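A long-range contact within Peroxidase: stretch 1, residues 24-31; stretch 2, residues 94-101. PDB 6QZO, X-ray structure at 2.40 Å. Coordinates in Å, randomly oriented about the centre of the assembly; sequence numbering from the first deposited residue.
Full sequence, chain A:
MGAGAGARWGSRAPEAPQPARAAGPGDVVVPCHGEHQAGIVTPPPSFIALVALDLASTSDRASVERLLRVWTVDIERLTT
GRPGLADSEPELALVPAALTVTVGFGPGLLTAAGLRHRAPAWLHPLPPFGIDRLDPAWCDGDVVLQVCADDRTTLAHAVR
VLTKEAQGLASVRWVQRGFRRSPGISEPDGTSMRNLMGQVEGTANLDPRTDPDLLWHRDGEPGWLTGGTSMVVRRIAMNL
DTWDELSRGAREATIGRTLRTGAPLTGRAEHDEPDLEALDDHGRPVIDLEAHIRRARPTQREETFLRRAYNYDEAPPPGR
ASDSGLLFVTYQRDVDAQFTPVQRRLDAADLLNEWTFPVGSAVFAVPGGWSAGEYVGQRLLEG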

ATOM      1  N   GLY A  24       7.096  -1.755 -21.396  1.00 37.98           N
ATOM      2  CA  GLY A  24       7.033  -1.059 -20.098  1.00 35.91           C
ATOM      3  C   GLY A  24       7.149  -2.026 -18.924  1.00 34.13           C
ATOM      4  O   GLY A  24       7.121  -3.244 -19.098  1.00 33.65           O
ATOM      5  N   PRO A  25       7.295  -1.513 -17.687  1.00 32.00           N
ATOM      6  CA  PRO A  25       7.528  -2.370 -16.524  1.00 30.24           C
ATOM      7  C   PRO A  25       6.383  -3.356 -16.256  1.00 28.67           C
ATOM      8  O   PRO A  25       6.615  -4.314 -15.530  1.00 28.34           O
ATOM      9  N   GLY A  26       5.203  -3.111 -16.836  1.00 27.55           N
ATOM     10  CA  GLY A  26       4.042  -4.016 -16.721  1.00 26.69           C
ATOM     11  C   GLY A  26       4.226  -5.322 -17.488  1.00 26.10           C
ATOM     12  O   GLY A  26       3.623  -6.337 -17.081  1.00 26.33           O
ATOM     13  N   ASP A  27       5.033  -5.310 -18.552  1.00 25.71           N
ATOM     14  CA  ASP A  27       5.208  -6.445 -19.498  1.00 25.49           C
ATOM     15  C   ASP A  27       6.260  -7.433 -18.979  1.00 24.92           C
ATOM     16  O   ASP A  27       6.369  -8.533 -19.551  1.00 24.98           O
ATOM     17  N   VAL A  28       7.027  -7.053 -17.952  1.00 24.02           N
ATOM     18  CA  VAL A  28       8.196  -7.856 -17.503  1.00 23.71           C
ATOM     19  C   VAL A  28       7.678  -9.170 -16.900  1.00 23.22           C
ATOM     20  O   VAL A  28       6.836  -9.114 -15.988  1.00 22.88           O
ATOM     21  N   VAL A  29       8.156 -10.295 -17.431  1.00 23.25           N
ATOM     22  CA  VAL A  29       7.974 -11.678 -16.895  1.00 22.87           C
ATOM     23  C   VAL A  29       9.295 -12.123 -16.254  1.00 22.82           C
ATOM     24  O   VAL A  29      10.325 -12.159 -16.972  1.00 23.99           O
ATOM     25  N   VAL A  30       9.280 -12.439 -14.962  1.00 21.87           N
ATOM     26  CA  VAL A  30      10.417 -13.100 -14.262  1.00 21.69           C
ATOM     27  C   VAL A  30      10.145 -14.596 -14.257  1.00 21.74           C
ATOM     28  O   VAL A  30       9.135 -15.016 -13.694  1.00 21.06           O
ATOM     29  N   PRO A  31      11.037 -15.439 -14.849  1.00 22.19           N
ATOM     30  CA  PRO A  31      10.787 -16.875 -14.924  1.00 22.65           C
ATOM     31  C   PRO A  31      10.642 -17.443 -13.507  1.00 22.69           C
ATOM     32  O   PRO A  31      11.434 -17.083 -12.637  1.00 23.32           O
ATOM     33  N   LEU A  94      -3.573  -9.972 -16.424  1.00 21.52           N
ATOM     34  CA  LEU A  94      -2.951  -9.865 -17.759  1.00 22.14           C
ATOM     35  C   LEU A  94      -1.652  -9.069 -17.692  1.00 21.89           C
ATOM     36  O   LEU A  94      -0.861  -9.176 -18.651  1.00 22.41           O
ATOM     37  N   VAL A  95      -1.416  -8.307 -16.620  1.00 21.04           N
ATOM     38  CA  VAL A  95      -0.197  -7.466 -16.469  1.00 20.41           C
ATOM     39  C   VAL A  95       0.679  -8.107 -15.402  1.00 19.65           C
ATOM     40  O   VAL A  95       0.419  -7.942 -14.211  1.00 19.45           O
ATOM     41  N   PRO A  96       1.719  -8.885 -15.787  1.00 19.40           N
ATOM     42  CA  PRO A  96       2.522  -9.625 -14.814  1.00 18.74           C
ATOM     43  C   PRO A  96       3.369  -8.717 -13.910  1.00 17.99           C
ATOM     44  O   PRO A  96       3.539  -9.067 -12.778  1.00 17.51           O
ATOM     45  N   ALA A  97       3.910  -7.618 -14.438  1.00 18.01           N
ATOM     46  CA  ALA A  97       4.632  -6.591 -13.650  1.00 17.49           C
ATOM     47  C   ALA A  97       5.715  -7.242 -12.763  1.00 17.01           C
ATOM     48  O   ALA A  97       5.784  -6.910 -11.555  1.00 16.82           O
ATOM     49  N   ALA A  98       6.530  -8.125 -13.339  1.00 16.96           N
ATOM     50  CA  ALA A  98       7.664  -8.817 -12.675  1.00 16.63           C
ATOM     51  C   ALA A  98       7.189  -9.649 -11.472  1.00 16.07           C
ATOM     52  O   ALA A  98       7.989  -9.856 -10.555  1.00 15.71           O
ATOM     53  N   LEU A  99       5.943 -10.131 -11.479  1.00 15.93           N
ATOM     54  CA  LEU A  99       5.379 -10.910 -10.343  1.00 15.73           C
ATOM     55  C   LEU A  99       6.313 -12.086 -10.030  1.00 16.08           C
ATOM     56  O   LEU A  99       6.688 -12.791 -10.984  1.00 16.34           O
ATOM     57  N   THR A 100       6.646 -12.265  -8.744  1.00 16.19           N
ATOM     58  CA  THR A 100       7.234 -13.501  -8.170  1.00 16.42           C
ATOM     59  C   THR A 100       6.395 -13.945  -6.969  1.00 16.22           C
ATOM     60  O   THR A 100       5.805 -13.070  -6.298  1.00 16.35           O
ATOM     61  N   VAL A 101       6.326 -15.256  -6.752  1.00 16.27           N
ATOM     62  CA  VAL A 101       5.785 -15.899  -5.525  1.00 16.02           C
ATOM     63  C   VAL A 101       6.890 -16.806  -5.019  1.00 16.35           C
ATOM     64  O   VAL A 101       7.376 -17.619  -5.838  1.00 17.83           O
TER

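The contact is anchored by two adjacent amides at the centre of a type I' turn, Pro96 to Leu99, rather than by paired strands. Ala97 N donates to Gly26 O (3.0 Å) and Ala98 N to Val28 O (2.8 Å), while Leu99 N closes the turn on Pro96 O (2.9 Å). Gly26 fits closely here: a CB on this residue would lie about 3.1 Å from Val95 CG1, whose valine is in the t rotamer.

Around these hydrogen bonds the side-chain contacts are apolar, and Pro96 also packs against a carbonyl oxygen. Pro96, C-gamma endo, points toward stretch 1; its CD lies 3.2 Å from Gly26 O, and its CG meets Val29 CG2 at 4.0 Å, although the CA-to-CB bond of Val29 is directed away. Val28, Val29 and Val30 all adopt t. Val30 points toward stretch 2, placing CG2 4.1 Å from Ala98 CB and CG1 3.8 Å from Thr100 CG2, with Thr100 in p. The small Ala98 side chain also receives Val28, CG1 to CB at 3.9 Å. Ala97 CB, by contrast, points away.

No side-chain polar group bonds across the interface; Asp27 (m) instead accepts from Gly24 N through OD2 (2.8 Å). A water bridges the two backbones, donating to Val30 O (2.6 Å) and Leu99 O (2.9 Å).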

ATOM      1  CB  PRO A  25       7.679  -1.380 -15.353  1.00 30.24           C
ATOM      2  CG  PRO A  25       7.014  -0.114 -15.844  1.00 31.32           C
ATOM      3  CD  PRO A  25       7.239  -0.092 -17.344  1.00 31.99           C
ATOM      4  CB  ASP A  27       5.633  -5.938 -20.876  1.00 26.18           C
ATOM      5  CG  ASP A  27       4.734  -4.836 -21.423  1.00 26.53           C
ATOM      6  OD1 ASP A  27       3.518  -5.037 -21.414  1.00 26.28           O
ATOM      7  OD2 ASP A  27       5.264  -3.786 -21.852  1.00 26.95           O
ATOM      8  CB  VAL A  28       9.090  -7.070 -16.531  1.00 23.42           C
ATOM      9  CG1 VAL A  28      10.149  -7.960 -15.903  1.00 23.50           C
ATOM     10  CG2 VAL A  28       9.746  -5.879 -17.208  1.00 23.91           C
ATOM     11  CB  VAL A  29       7.570 -12.646 -18.026  1.00 23.20           C
ATOM     12  CG1 VAL A  29       7.565 -14.107 -17.575  1.00 23.09           C
ATOM     13  CG2 VAL A  29       6.225 -12.270 -18.635  1.00 23.07           C
ATOM     14  CB  VAL A  30      10.613 -12.586 -12.830  1.00 21.35           C
ATOM     15  CG1 VAL A  30      11.615 -13.450 -12.058  1.00 21.51           C
ATOM     16  CG2 VAL A  30      10.994 -11.104 -12.808  1.00 21.46           C
ATOM     17  CB  PRO A  31      12.013 -17.454 -15.652  1.00 23.23           C
ATOM     18  CG  PRO A  31      12.565 -16.254 -16.411  1.00 23.57           C
ATOM     19  CD  PRO A  31      12.302 -15.066 -15.502  1.00 22.72           C
ATOM     20  CB  LEU A  94      -3.947  -9.225 -18.726  1.00 23.57           C
ATOM     21  CG  LEU A  94      -5.227 -10.021 -18.941  1.00 24.26           C
ATOM     22  CD1 LEU A  94      -6.046  -9.434 -20.076  1.00 25.16           C
ATOM     23  CD2 LEU A  94      -4.929 -11.490 -19.220  1.00 24.93           C
ATOM     24  CB  VAL A  95      -0.558  -6.011 -16.137  1.00 20.64           C
ATOM     25  CG1 VAL A  95       0.677  -5.144 -15.889  1.00 20.67           C
ATOM     26  CG2 VAL A  95      -1.426  -5.400 -17.226  1.00 21.17           C
ATOM     27  CB  PRO A  96       3.383 -10.556 -15.682  1.00 19.11           C
ATOM     28  CG  PRO A  96       3.489  -9.828 -16.993  1.00 19.99           C
ATOM     29  CD  PRO A  96       2.151  -9.134 -17.173  1.00 20.04           C
ATOM     30  CB  ALA A  97       3.638  -5.823 -12.810  1.00 17.20           C
ATOM     31  CB  ALA A  98       8.707  -7.803 -12.276  1.00 16.58           C
ATOM     32  CB  LEU A  99       3.987 -11.438 -10.691  1.00 15.64           C
ATOM     33  CG  LEU A  99       3.291 -12.232  -9.584  1.00 15.11           C
ATOM     34  CD1 LEU A  99       3.108 -11.383  -8.340  1.00 14.69           C
ATOM     35  CD2 LEU A  99       1.937 -12.746 -10.074  1.00 15.12           C
ATOM     36  CB  THR A 100       8.690 -13.308  -7.718  1.00 16.55           C
ATOM     37  OG1 THR A 100       8.760 -12.314  -6.692  1.00 16.19           O
ATOM     38  CG2 THR A 100       9.612 -12.931  -8.853  1.00 16.96           C
ATOM     39  CB  VAL A 101       4.495 -16.693  -5.802  1.00 16.02           C
ATOM     40  CG1 VAL A 101       3.913 -17.311  -4.531  1.00 15.84           C
ATOM     41  CG2 VAL A 101       3.457 -15.820  -6.486  1.00 15.86           C
TER
HETATM   42  O   HOH W   1       8.142 -15.217 -11.342  1.00  2.92           O